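Local structure of beta-N-acetylglucosaminidase Nag2 (Vibrio harveyi, 6EZS) at residues G267-C272 and Q578-C583. The protein probably hydrolyses terminal non-reducing N-acetyl-D-hexosamine residues from N-acetyl-beta-D-hexosaminides, as a glycoside hydrolase of family 20. Sequence-based numbering, arbitrary orientation.
With NAG (2-acetamido-2-deoxy-beta-D-glucopyranose), chain C.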
loop_
_atom_site.group_PDB
_atom_site.type_symbol
_atom_site.label_atom_id
_atom_site.label_comp_id
_atom_site.label_asym_id
_atom_site.label_seq_id
_atom_site.Cartn_x
_atom_site.Cartn_y
_atom_site.Cartn_z
ATOM N N GLY A 267 -7.845 5.679 6.586
ATOM C CA GLY A 267 -6.445 5.424 6.288
ATOM C C GLY A 267 -6.108 4.863 4.915
ATOM O O GLY A 267 -6.979 4.378 4.161
ATOM N N MET A 268 -4.817 4.929 4.618
ATOM C CA MET A 268 -4.255 4.364 3.403
ATOM C C MET A 268 -2.912 3.805 3.770
ATOM O O MET A 268 -2.122 4.499 4.417
ATOM C CB MET A 268 -4.099 5.421 2.307
ATOM C CG MET A 268 -3.637 4.880 0.965
ATOM S SD MET A 268 -1.847 4.995 0.754
ATOM C CE MET A 268 -1.585 3.920 -0.656
ATOM N N MET A 269 -2.675 2.550 3.383
ATOM C CA MET A 269 -1.399 1.894 3.612
ATOM C C MET A 269 -0.616 1.895 2.316
ATOM O O MET A 269 -1.180 1.600 1.263
ATOM C CB MET A 269 -1.605 0.455 4.061
ATOM C CG MET A 269 -0.354 -0.215 4.612
ATOM S SD MET A 269 -0.166 -1.934 4.101
ATOM C CE MET A 269 0.357 -1.636 2.410
ATOM N N LEU A 270 0.676 2.221 2.394
ATOM C CA LEU A 270 1.563 2.113 1.243
ATOM C C LEU A 270 2.676 1.165 1.545
ATOM O O LEU A 270 3.397 1.352 2.520
ATOM C CB LEU A 270 2.179 3.459 0.870
ATOM C CG LEU A 270 3.101 3.443 -0.361
ATOM C CD1 LEU A 270 2.343 3.078 -1.638
ATOM C CD2 LEU A 270 3.741 4.814 -0.500
ATOM N N ASP A 271 2.816 0.174 0.667
ATOM C CA ASP A 271 3.925 -0.783 0.663
ATOM C C ASP A 271 5.193 -0.175 0.054
ATOM O O ASP A 271 5.281 -0.056 -1.165
ATOM C CB ASP A 271 3.509 -2.034 -0.125
ATOM C CG ASP A 271 4.605 -3.086 -0.211
ATOM O OD1 ASP A 271 5.666 -2.926 0.432
ATOM O OD2 ASP A 271 4.389 -4.091 -0.930
ATOM N N CYS A 272 6.159 0.180 0.909
ATOM C CA CYS A 272 7.477 0.690 0.490
ATOM C C CYS A 272 8.609 -0.347 0.567
ATOM O O CYS A 272 9.755 -0.053 0.211
ATOM C CB CYS A 272 7.859 1.893 1.338
ATOM S SG CYS A 272 6.797 3.324 1.088
ATOM N N GLN A 578 -9.667 1.252 6.030
ATOM C CA GLN A 578 -8.395 1.490 5.372
ATOM C C GLN A 578 -8.287 0.850 3.992
ATOM O O GLN A 578 -8.816 -0.223 3.745
ATOM C CB GLN A 578 -7.244 1.013 6.249
ATOM C CG GLN A 578 -5.887 1.353 5.676
ATOM C CD GLN A 578 -4.803 1.217 6.695
ATOM O OE1 GLN A 578 -4.524 2.165 7.429
ATOM N NE2 GLN A 578 -4.186 0.024 6.765
ATOM N N THR A 579 -7.555 1.521 3.115
ATOM C CA THR A 579 -7.285 1.012 1.774
ATOM C C THR A 579 -5.774 0.847 1.645
ATOM O O THR A 579 -5.022 1.555 2.302
ATOM C CB THR A 579 -7.922 1.899 0.669
ATOM O OG1 THR A 579 -7.582 1.369 -0.614
ATOM C CG2 THR A 579 -7.465 3.332 0.744
ATOM N N ALA A 580 -5.333 -0.120 0.850
ATOM C CA ALA A 580 -3.907 -0.466 0.815
ATOM C C ALA A 580 -3.391 -0.675 -0.586
ATOM O O ALA A 580 -4.098 -1.201 -1.436
ATOM C CB ALA A 580 -3.615 -1.697 1.666
ATOM N N LEU A 581 -2.136 -0.268 -0.796
ATOM C CA LEU A 581 -1.432 -0.482 -2.053
ATOM C C LEU A 581 -0.237 -1.383 -1.802
ATOM O O LEU A 581 0.719 -0.985 -1.168
ATOM C CB LEU A 581 -0.973 0.837 -2.672
ATOM C CG LEU A 581 -0.482 0.725 -4.121
ATOM C CD1 LEU A 581 -1.606 0.347 -5.091
ATOM C CD2 LEU A 581 0.165 2.023 -4.562
ATOM N N TRP A 582 -0.315 -2.605 -2.300
ATOM C CA TRP A 582 0.793 -3.550 -2.243
ATOM C C TRP A 582 1.577 -3.380 -3.535
ATOM O O TRP A 582 0.991 -3.195 -4.600
ATOM C CB TRP A 582 0.260 -4.959 -2.054
ATOM C CG TRP A 582 -0.568 -5.060 -0.828
ATOM C CD1 TRP A 582 -1.936 -5.067 -0.745
ATOM C CD2 TRP A 582 -0.089 -5.124 0.523
ATOM N NE1 TRP A 582 -2.330 -5.165 0.568
ATOM C CE2 TRP A 582 -1.218 -5.199 1.364
ATOM C CE3 TRP A 582 1.187 -5.132 1.100
ATOM C CZ2 TRP A 582 -1.108 -5.278 2.746
ATOM C CZ3 TRP A 582 1.294 -5.232 2.474
ATOM C CH2 TRP A 582 0.159 -5.304 3.280
ATOM N N CYS A 583 2.900 -3.410 -3.440
ATOM C CA CYS A 583 3.739 -2.873 -4.514
ATOM C C CYS A 583 4.632 -3.868 -5.204
ATOM O O CYS A 583 5.650 -3.470 -5.776
ATOM C CB CYS A 583 4.537 -1.681 -3.993
ATOM S SG CYS A 583 3.478 -0.237 -3.830
HETATM C C1 NAG C . -2.028 -9.183 1.170
HETATM C C2 NAG C . -0.704 -9.470 1.922
HETATM C C3 NAG C . 0.534 -8.839 1.281
HETATM C C4 NAG C . 0.553 -9.000 -0.223
HETATM C C5 NAG C . -0.837 -8.773 -0.799
HETATM C C6 NAG C . -0.905 -9.037 -2.302
HETATM C C7 NAG C . -0.649 -9.561 4.420
HETATM C C8 NAG C . -0.793 -8.684 5.630
HETATM N N2 NAG C . -0.831 -8.895 3.283
HETATM O O1 NAG C . -3.123 -9.921 1.692
HETATM O O3 NAG C . 1.712 -9.439 1.808
HETATM O O4 NAG C . 1.492 -8.047 -0.718
HETATM O O5 NAG C . -1.716 -9.660 -0.122
HETATM O O6 NAG C . -2.107 -8.447 -2.806
HETATM O O7 NAG C . -0.375 -10.753 4.498
#
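M269 and T579 share the shortest bond of a parallel strand ladder, M269 N to T579 O at 2.8 Å. T579 N to G267 O, L581 N to M269 O and D271 N to L581 O complete the ladder, their N-H...O angles all close to straight. The 17° angle between the strand axes confirms the parallel pairing, which in this TIM-barrel catalytic domain joins the first strand, 265-271, to the last, 574-581, and so closes the barrel.

Beyond the ladder a carboxylate takes over as acceptor: C583 N donates to D271 OD2 over 3.0 Å, reaching it on the anti side and 34° out of the carboxylate plane. The same oxygen forms a salt bridge with R274, a residue that binds N-acetyl-D-glucosamine and whose NH1 is hydrogen-bonded to the sugar here. Within the barrel, Q578 OE1 accepts from Y265 OH while NE2 binds Q524. T579 OG1 is paired with the carbonyl of T529, on the face where M268 CE rests 3.7 Å from L581 CB.

M269 crosses W582 at about a right angle. Bends at chi2 and chi3 bring CE over the six-membered ring, 3.6 Å from its centroid and 7° off the normal, a CH-pi contact; SD, 4.0 Å from that centroid, adds a Met-aromatic one. The sugar covers the opposite indole face, with W582 CE3 3.4 Å from NAG O4. Thus an apolar thioether backs the sugar-stacking indole, while D271 ties the strand ends to R274 and probably steadies its positive charge beside the sugar.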